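Local atomic coordinates of putative Zn-dependent Alcohol Dehydrogenase (Rhodobacter sphaeroides, PDB entry 3IV6), a protein that binds S-adenosylmethionine in a Rossmann-type alpha/beta domain and, although named a putative zinc-dependent alcohol dehydrogenase, is probably a methyltransferase. Residues K10-F21 against T203-E214. Residues are numbered along the deposited sequence; the frame is centred on the assembly and turned at random.
With SAM (S-adenosylmethionine), chain E.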
ATOM      1  N   LYS A  10      10.282   6.645  -5.097  1.00 36.62           N
ATOM      2  CA  LYS A  10       9.530   6.448  -3.855  1.00 33.13           C
ATOM      3  C   LYS A  10      10.195   5.375  -3.002  1.00 35.19           C
ATOM      4  O   LYS A  10      10.152   5.455  -1.772  1.00 34.04           O
ATOM      5  CB  LYS A  10       8.076   6.096  -4.110  1.00 28.45           C
ATOM      6  CG  LYS A  10       7.290   7.251  -4.643  1.00 26.78           C
ATOM      7  CD  LYS A  10       5.820   6.911  -4.807  1.00 25.94           C
ATOM      8  CE  LYS A  10       5.009   8.168  -4.992  1.00 23.28           C
ATOM      9  NZ  LYS A  10       3.542   7.973  -4.950  1.00 21.15           N
ATOM     10  N   ALA A  11      10.842   4.397  -3.635  1.00 31.08           N
ATOM     11  CA  ALA A  11      11.516   3.373  -2.853  1.00 37.04           C
ATOM     12  C   ALA A  11      12.521   3.997  -1.865  1.00 45.70           C
ATOM     13  O   ALA A  11      12.710   3.487  -0.760  1.00 49.72           O
ATOM     14  CB  ALA A  11      12.165   2.323  -3.742  1.00 34.76           C
ATOM     15  N   GLU A  12      13.127   5.121  -2.240  1.00 42.48           N
ATOM     16  CA  GLU A  12      14.000   5.863  -1.320  1.00 48.30           C
ATOM     17  C   GLU A  12      13.324   6.211   0.007  1.00 45.43           C
ATOM     18  O   GLU A  12      13.972   6.234   1.049  1.00 46.97           O
ATOM     19  CB  GLU A  12      14.604   7.133  -1.971  1.00 52.63           C
ATOM     20  CG  GLU A  12      15.883   6.878  -2.777  1.00 51.58           C
ATOM     21  CD  GLU A  12      16.772   5.811  -2.124  1.00 70.52           C
ATOM     22  OE1 GLU A  12      17.531   6.146  -1.179  1.00 66.49           O
ATOM     23  OE2 GLU A  12      16.708   4.630  -2.548  1.00 71.53           O
ATOM     24  N   ALA A  13      12.027   6.479  -0.027  1.00 42.09           N
ATOM     25  CA  ALA A  13      11.305   6.797   1.192  1.00 40.96           C
ATOM     26  C   ALA A  13      11.332   5.619   2.168  1.00 39.84           C
ATOM     27  O   ALA A  13      11.253   5.794   3.371  1.00 40.14           O
ATOM     28  CB  ALA A  13       9.864   7.203   0.875  1.00 33.58           C
ATOM     29  N   TRP A  14      11.444   4.406   1.669  1.00 36.67           N
ATOM     30  CA  TRP A  14      11.317   3.296   2.608  1.00 40.54           C
ATOM     31  C   TRP A  14      12.662   2.699   3.085  1.00 42.51           C
ATOM     32  O   TRP A  14      12.718   1.958   4.071  1.00 45.93           O
ATOM     33  CB  TRP A  14      10.323   2.258   2.076  1.00 34.87           C
ATOM     34  CG  TRP A  14       8.981   2.866   1.795  1.00 33.14           C
ATOM     35  CD1 TRP A  14       8.600   3.513   0.656  1.00 34.68           C
ATOM     36  CD2 TRP A  14       7.837   2.898   2.670  1.00 33.60           C
ATOM     37  NE1 TRP A  14       7.291   3.939   0.757  1.00 28.09           N
ATOM     38  CE2 TRP A  14       6.801   3.565   1.976  1.00 33.89           C
ATOM     39  CE3 TRP A  14       7.583   2.387   3.954  1.00 36.42           C
ATOM     40  CZ2 TRP A  14       5.527   3.757   2.537  1.00 34.44           C
ATOM     41  CZ3 TRP A  14       6.324   2.581   4.506  1.00 36.36           C
ATOM     42  CH2 TRP A  14       5.310   3.264   3.798  1.00 34.27           C
ATOM     43  N   GLU A  15      13.732   3.068   2.390  1.00 42.47           N
ATOM     44  CA  GLU A  15      15.098   2.899   2.869  1.00 46.65           C
ATOM     45  C   GLU A  15      15.306   3.607   4.197  1.00 44.14           C
ATOM     46  O   GLU A  15      16.111   3.178   5.025  1.00 47.08           O
ATOM     47  CB  GLU A  15      16.056   3.466   1.832  1.00 48.94           C
ATOM     48  CG  GLU A  15      15.888   2.782   0.509  1.00 52.48           C
ATOM     49  CD  GLU A  15      16.206   1.312   0.614  1.00 52.69           C
ATOM     50  OE1 GLU A  15      15.306   0.493   0.328  1.00 48.91           O
ATOM     51  OE2 GLU A  15      17.358   0.996   0.998  1.00 51.49           O
ATOM     52  N   LEU A  16      14.562   4.689   4.378  1.00 43.00           N
ATOM     53  CA  LEU A  16      14.553   5.473   5.598  1.00 43.95           C
ATOM     54  C   LEU A  16      13.912   4.785   6.794  1.00 45.93           C
ATOM     55  O   LEU A  16      14.293   5.058   7.937  1.00 50.49           O
ATOM     56  CB  LEU A  16      13.776   6.745   5.348  1.00 43.93           C
ATOM     57  CG  LEU A  16      14.576   8.022   5.486  1.00 56.11           C
ATOM     58  CD1 LEU A  16      13.574   9.133   5.582  1.00 55.36           C
ATOM     59  CD2 LEU A  16      15.438   7.954   6.732  1.00 60.10           C
ATOM     60  N   ILE A  17      12.933   3.919   6.533  1.00 41.98           N
ATOM     61  CA  ILE A  17      12.065   3.414   7.586  1.00 43.68           C
ATOM     62  C   ILE A  17      12.432   2.011   8.042  1.00 45.40           C
ATOM     63  O   ILE A  17      12.727   1.786   9.220  1.00 47.35           O
ATOM     64  CB  ILE A  17      10.579   3.445   7.177  1.00 43.89           C
ATOM     65  CG1 ILE A  17      10.090   4.886   6.961  1.00 41.51           C
ATOM     66  CG2 ILE A  17       9.725   2.755   8.206  1.00 43.53           C
ATOM     67  CD1 ILE A  17      10.463   5.848   8.055  1.00 40.54           C
ATOM     68  N   GLY A  18      12.440   1.062   7.120  1.00 43.76           N
ATOM     69  CA  GLY A  18      12.731  -0.308   7.501  1.00 40.37           C
ATOM     70  C   GLY A  18      11.844  -0.785   8.633  1.00 38.61           C
ATOM     71  O   GLY A  18      10.749  -0.287   8.848  1.00 34.83           O
ATOM     72  N   ASN A  19      12.327  -1.769   9.368  1.00 38.85           N
ATOM     73  CA  ASN A  19      11.574  -2.325  10.465  1.00 30.88           C
ATOM     74  C   ASN A  19      10.949  -1.330  11.462  1.00 32.45           C
ATOM     75  O   ASN A  19      10.118  -1.704  12.267  1.00 36.07           O
ATOM     76  CB  ASN A  19      12.392  -3.414  11.187  1.00 38.91           C
ATOM     77  CG  ASN A  19      13.682  -2.896  11.837  1.00 43.11           C
ATOM     78  OD1 ASN A  19      13.867  -1.688  12.044  1.00 49.63           O
ATOM     79  ND2 ASN A  19      14.571  -3.828  12.190  1.00 39.69           N
ATOM     80  N   GLN A  20      11.333  -0.068  11.425  1.00 37.44           N
ATOM     81  CA  GLN A  20      10.720   0.901  12.328  1.00 39.92           C
ATOM     82  C   GLN A  20       9.211   0.955  12.128  1.00 36.82           C
ATOM     83  O   GLN A  20       8.453   1.226  13.062  1.00 37.71           O
ATOM     84  CB  GLN A  20      11.302   2.295  12.110  1.00 38.35           C
ATOM     85  CG  GLN A  20      12.731   2.449  12.531  1.00 39.23           C
ATOM     86  CD  GLN A  20      13.235   3.838  12.270  1.00 41.99           C
ATOM     87  OE1 GLN A  20      12.991   4.759  13.047  1.00 47.71           O
ATOM     88  NE2 GLN A  20      13.936   4.004  11.160  1.00 42.53           N
ATOM     89  N   PHE A  21       8.775   0.692  10.906  1.00 35.23           N
ATOM     90  CA  PHE A  21       7.362   0.769  10.615  1.00 35.02           C
ATOM     91  C   PHE A  21       6.483  -0.128  11.492  1.00 35.96           C
ATOM     92  O   PHE A  21       5.399   0.274  11.928  1.00 38.39           O
ATOM     93  CB  PHE A  21       7.063   0.499   9.155  1.00 31.91           C
ATOM     94  CG  PHE A  21       5.646   0.802   8.810  1.00 34.51           C
ATOM     95  CD1 PHE A  21       5.276   2.093   8.468  1.00 32.40           C
ATOM     96  CD2 PHE A  21       4.662  -0.180   8.910  1.00 33.48           C
ATOM     97  CE1 PHE A  21       3.969   2.406   8.180  1.00 36.32           C
ATOM     98  CE2 PHE A  21       3.331   0.120   8.642  1.00 29.55           C
ATOM     99  CZ  PHE A  21       2.983   1.413   8.269  1.00 34.01           C
ATOM    100  N   THR A 203      12.693  12.112  10.819  1.00 50.05           N
ATOM    101  CA  THR A 203      12.498  10.926  10.018  1.00 47.50           C
ATOM    102  C   THR A 203      11.156  11.020   9.291  1.00 42.93           C
ATOM    103  O   THR A 203      11.054  10.637   8.124  1.00 43.67           O
ATOM    104  CB  THR A 203      12.709   9.617  10.808  1.00 44.84           C
ATOM    105  OG1 THR A 203      14.015   9.620  11.386  1.00 43.21           O
ATOM    106  CG2 THR A 203      12.660   8.421   9.877  1.00 42.46           C
ATOM    107  N   LEU A 204      10.156  11.609   9.928  1.00 40.35           N
ATOM    108  CA  LEU A 204       8.862  11.719   9.273  1.00 45.89           C
ATOM    109  C   LEU A 204       8.946  12.615   8.053  1.00 45.20           C
ATOM    110  O   LEU A 204       8.660  12.179   6.920  1.00 40.80           O
ATOM    111  CB  LEU A 204       7.790  12.193  10.254  1.00 47.26           C
ATOM    112  CG  LEU A 204       7.448  11.080  11.247  1.00 49.23           C
ATOM    113  CD1 LEU A 204       6.373  11.484  12.261  1.00 46.98           C
ATOM    114  CD2 LEU A 204       7.035   9.827  10.461  1.00 45.64           C
ATOM    115  N   LEU A 205       9.356  13.858   8.306  1.00 48.18           N
ATOM    116  CA  LEU A 205       9.506  14.891   7.299  1.00 42.90           C
ATOM    117  C   LEU A 205      10.169  14.315   6.089  1.00 40.27           C
ATOM    118  O   LEU A 205       9.682  14.490   4.975  1.00 40.03           O
ATOM    119  CB  LEU A 205      10.373  16.024   7.828  1.00 53.48           C
ATOM    120  CG  LEU A 205      10.461  17.278   6.948  1.00 59.41           C
ATOM    121  CD1 LEU A 205       9.161  18.024   7.070  1.00 57.71           C
ATOM    122  CD2 LEU A 205      11.631  18.175   7.321  1.00 51.99           C
ATOM    123  N   GLU A 206      11.283  13.620   6.287  1.00 38.70           N
ATOM    124  CA  GLU A 206      12.022  13.113   5.138  1.00 37.70           C
ATOM    125  C   GLU A 206      11.249  12.030   4.389  1.00 42.67           C
ATOM    126  O   GLU A 206      11.148  12.052   3.156  1.00 39.18           O
ATOM    127  CB  GLU A 206      13.420  12.636   5.540  1.00 43.03           C
ATOM    128  CG  GLU A 206      14.366  12.338   4.346  1.00 48.30           C
ATOM    129  CD  GLU A 206      14.557  13.546   3.407  1.00 59.53           C
ATOM    130  OE1 GLU A 206      14.351  14.717   3.855  1.00 53.85           O
ATOM    131  OE2 GLU A 206      14.907  13.313   2.226  1.00 52.41           O
ATOM    132  N   TRP A 207      10.692  11.085   5.147  1.00 44.23           N
ATOM    133  CA  TRP A 207       9.781  10.076   4.622  1.00 36.83           C
ATOM    134  C   TRP A 207       8.655  10.687   3.781  1.00 36.28           C
ATOM    135  O   TRP A 207       8.352  10.231   2.683  1.00 33.69           O
ATOM    136  CB  TRP A 207       9.175   9.409   5.817  1.00 42.46           C
ATOM    137  CG  TRP A 207       8.371   8.211   5.557  1.00 39.24           C
ATOM    138  CD1 TRP A 207       8.660   7.192   4.706  1.00 37.99           C
ATOM    139  CD2 TRP A 207       7.151   7.877   6.198  1.00 33.71           C
ATOM    140  NE1 TRP A 207       7.673   6.245   4.766  1.00 35.75           N
ATOM    141  CE2 TRP A 207       6.737   6.644   5.682  1.00 34.96           C
ATOM    142  CE3 TRP A 207       6.362   8.511   7.160  1.00 42.33           C
ATOM    143  CZ2 TRP A 207       5.571   6.022   6.098  1.00 36.43           C
ATOM    144  CZ3 TRP A 207       5.193   7.889   7.575  1.00 42.21           C
ATOM    145  CH2 TRP A 207       4.809   6.662   7.041  1.00 36.89           C
ATOM    146  N   TYR A 208       8.023  11.724   4.310  1.00 33.34           N
ATOM    147  CA  TYR A 208       6.977  12.403   3.563  1.00 36.21           C
ATOM    148  C   TYR A 208       7.498  13.035   2.272  1.00 40.16           C
ATOM    149  O   TYR A 208       6.875  12.897   1.231  1.00 39.47           O
ATOM    150  CB  TYR A 208       6.246  13.431   4.446  1.00 37.24           C
ATOM    151  CG  TYR A 208       5.013  12.838   5.084  1.00 44.98           C
ATOM    152  CD1 TYR A 208       3.835  12.686   4.349  1.00 43.58           C
ATOM    153  CD2 TYR A 208       5.028  12.366   6.395  1.00 46.99           C
ATOM    154  CE1 TYR A 208       2.710  12.117   4.897  1.00 37.07           C
ATOM    155  CE2 TYR A 208       3.889  11.773   6.961  1.00 41.91           C
ATOM    156  CZ  TYR A 208       2.734  11.658   6.201  1.00 43.25           C
ATOM    157  OH  TYR A 208       1.589  11.081   6.732  1.00 48.07           O
ATOM    158  N   ARG A 209       8.634  13.720   2.358  1.00 39.79           N
ATOM    159  CA  ARG A 209       9.197  14.418   1.208  1.00 42.48           C
ATOM    160  C   ARG A 209       9.602  13.437   0.113  1.00 38.66           C
ATOM    161  O   ARG A 209       9.473  13.732  -1.075  1.00 37.27           O
ATOM    162  CB  ARG A 209      10.401  15.261   1.631  1.00 47.57           C
ATOM    163  CG  ARG A 209      10.034  16.577   2.297  1.00 49.31           C
ATOM    164  CD  ARG A 209      11.218  17.165   3.048  1.00 55.88           C
ATOM    165  NE  ARG A 209      12.481  16.913   2.362  1.00 69.46           N
ATOM    166  CZ  ARG A 209      13.069  17.773   1.536  1.00 65.87           C
ATOM    167  NH1 ARG A 209      12.506  18.949   1.291  1.00 67.61           N
ATOM    168  NH2 ARG A 209      14.218  17.459   0.955  1.00 51.56           N
ATOM    169  N   ARG A 210      10.092  12.272   0.521  1.00 38.06           N
ATOM    170  CA  ARG A 210      10.547  11.258  -0.424  1.00 38.79           C
ATOM    171  C   ARG A 210       9.371  10.478  -1.004  1.00 36.83           C
ATOM    172  O   ARG A 210       9.528   9.725  -1.964  1.00 41.51           O
ATOM    173  CB  ARG A 210      11.532  10.300   0.251  1.00 40.13           C
ATOM    174  CG  ARG A 210      12.768  10.980   0.817  1.00 40.10           C
ATOM    175  CD  ARG A 210      13.854   9.967   1.143  1.00 46.24           C
ATOM    176  NE  ARG A 210      15.112  10.612   1.507  1.00 53.38           N
ATOM    177  CZ  ARG A 210      16.194   9.960   1.919  1.00 58.13           C
ATOM    178  NH1 ARG A 210      16.174   8.638   2.023  1.00 55.86           N
ATOM    179  NH2 ARG A 210      17.296  10.629   2.228  1.00 56.28           N
ATOM    180  N   ARG A 211       8.195  10.664  -0.414  1.00 33.24           N
ATOM    181  CA  ARG A 211       7.040   9.833  -0.730  1.00 40.42           C
ATOM    182  C   ARG A 211       6.342  10.316  -1.996  1.00 37.58           C
ATOM    183  O   ARG A 211       5.549   9.590  -2.596  1.00 33.14           O
ATOM    184  CB  ARG A 211       6.055   9.818   0.441  1.00 35.34           C
ATOM    185  CG  ARG A 211       5.980   8.487   1.172  1.00 28.05           C
ATOM    186  CD  ARG A 211       5.423   8.660   2.576  1.00 33.42           C
ATOM    187  NE  ARG A 211       3.972   8.828   2.571  1.00 29.79           N
ATOM    188  CZ  ARG A 211       3.196   8.648   3.634  1.00 29.02           C
ATOM    189  NH1 ARG A 211       3.730   8.291   4.795  1.00 30.44           N
ATOM    190  NH2 ARG A 211       1.885   8.824   3.538  1.00 32.70           N
ATOM    191  N   GLY A 212       6.641  11.547  -2.398  1.00 34.00           N
ATOM    192  CA  GLY A 212       6.209  12.055  -3.688  1.00 29.98           C
ATOM    193  C   GLY A 212       4.782  12.564  -3.661  1.00 31.73           C
ATOM    194  O   GLY A 212       4.361  13.215  -2.704  1.00 30.88           O
ATOM    195  N   LYS A 213       4.033  12.267  -4.719  1.00 35.52           N
ATOM    196  CA  LYS A 213       2.603  12.550  -4.749  1.00 33.44           C
ATOM    197  C   LYS A 213       1.799  11.383  -4.186  1.00 26.94           C
ATOM    198  O   LYS A 213       2.177  10.222  -4.344  1.00 28.82           O
ATOM    199  CB  LYS A 213       2.148  12.861  -6.177  1.00 31.41           C
ATOM    200  CG  LYS A 213       2.721  14.149  -6.744  1.00 37.28           C
ATOM    201  CD  LYS A 213       2.319  14.340  -8.196  1.00 40.34           C
ATOM    202  CE  LYS A 213       2.673  15.734  -8.688  1.00 41.02           C
ATOM    203  NZ  LYS A 213       2.143  15.991 -10.056  1.00 51.19           N
ATOM    204  N   GLU A 214       0.689  11.699  -3.527  1.00 25.98           N
ATOM    205  CA  GLU A 214      -0.274  10.666  -3.084  1.00 27.94           C
ATOM    206  C   GLU A 214      -1.727  11.113  -3.301  1.00 29.23           C
ATOM    207  O   GLU A 214      -2.093  12.246  -3.009  1.00 30.95           O
ATOM    208  CB  GLU A 214      -0.034  10.239  -1.627  1.00 20.48           C
ATOM    209  CG  GLU A 214       1.141   9.256  -1.463  1.00 24.63           C
ATOM    210  CD  GLU A 214       1.387   8.862  -0.014  1.00 27.38           C
ATOM    211  OE1 GLU A 214       0.643   9.382   0.841  1.00 28.41           O
ATOM    212  OE2 GLU A 214       2.306   8.048   0.274  1.00 24.79           O
TER
HETATM  213  N   SAM E 301       2.779  -0.174   5.319  1.00 42.04           N
HETATM  214  CA  SAM E 301       1.367  -0.193   5.657  1.00 38.72           C
HETATM  215  C   SAM E 301       0.955  -1.542   6.207  1.00 30.22           C
HETATM  216  O   SAM E 301       1.734  -2.498   6.324  1.00 27.19           O
HETATM  217  OXT SAM E 301      -0.199  -1.635   6.559  1.00 31.74           O
HETATM  218  CB  SAM E 301       0.507   0.244   4.478  1.00 37.81           C
HETATM  219  CG  SAM E 301       1.265   0.866   3.297  1.00 38.73           C
HETATM  220  SD  SAM E 301       2.056  -0.283   2.125  1.00 56.25           S
HETATM  221  CE  SAM E 301       1.811  -1.910   2.892  1.00 34.75           C
HETATM  222  C5' SAM E 301       3.832   0.122   2.274  1.00 32.16           C
HETATM  223  C4' SAM E 301       4.852  -0.954   1.916  1.00 32.85           C
HETATM  224  O4' SAM E 301       4.754  -1.264   0.536  1.00 31.89           O
HETATM  225  C3' SAM E 301       6.286  -0.501   2.123  1.00 36.31           C
HETATM  226  O3' SAM E 301       7.004  -1.626   2.574  1.00 34.93           O
HETATM  227  C2' SAM E 301       6.790  -0.161   0.736  1.00 34.20           C
HETATM  228  O2' SAM E 301       8.159  -0.472   0.584  1.00 33.84           O
HETATM  229  C1' SAM E 301       5.956  -1.054  -0.166  1.00 27.21           C
HETATM  230  N9  SAM E 301       5.660  -0.403  -1.449  1.00 21.57           N
HETATM  231  C8  SAM E 301       5.202   0.877  -1.622  1.00 23.23           C
HETATM  232  N7  SAM E 301       5.074   1.119  -2.955  1.00 23.35           N
HETATM  233  C5  SAM E 301       5.443   0.008  -3.652  1.00 24.76           C
HETATM  234  C6  SAM E 301       5.497  -0.282  -5.028  1.00 25.11           C
HETATM  235  N6  SAM E 301       5.161   0.607  -5.967  1.00 21.75           N
HETATM  236  N1  SAM E 301       5.940  -1.522  -5.416  1.00 24.76           N
HETATM  237  C2  SAM E 301       6.333  -2.440  -4.450  1.00 27.24           C
HETATM  238  N3  SAM E 301       6.270  -2.175  -3.103  1.00 21.07           N
HETATM  239  C4  SAM E 301       5.830  -0.959  -2.705  1.00 22.55           C
HETATM  240  O   HOH W   1       3.852   7.413  -1.563  1.00 30.50           O
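W14 is sandwiched: the SAM ribose lies over one face of its indole, with C3' 3.6 Å above the plane, and the edge of W207 meets the opposite face. With planes at 88° and ring centroids 4.8 Å apart, the two tryptophans form a T-shaped (edge-to-face) pair. The indole of W207 carries I17 on one face, a CH-pi contact with CG1 3.7 Å from the centroid of the five-membered ring, and R211 NH1 on the other; A13 O lies at its edge, near CD1. Helix 11-15 lies between helix 203-210, to which it runs nearly antiparallel (163°, axes 8.2 Å apart), and the cofactor of a Rossmann-like, SAM-binding fold, and W14 forms part of the pocket wall. In W207, CG lies opposite the backbone N, which directs the indole across to W14, A13 and I17. F21 also borders the cofactor, its CZ 3.4 Å from the SAM amino nitrogen N. Replacing W14 by an alanine would probably strip the ribose of its cover and leave the edge of W207 without a face to meet.

On the outer side, A13 CB sits against R210 CB, and L16 lies over one face of the R210 guanidinium. That group also sends a weak NH1 bond to E12 O at its edge, while its NE is held by E206 OE2 in a salt-bridge network that includes R209. R211 grips E214 side-on, NE and NH2 each taking one carboxylate oxygen. At the other end of the contact, K10 is extended beyond CG, and its NZ also forms a salt bridge with E127 and a hydrogen bond to R122 O; across the contact NZ reaches K213 O at 2.7 Å, with a C=O...N angle of 166°.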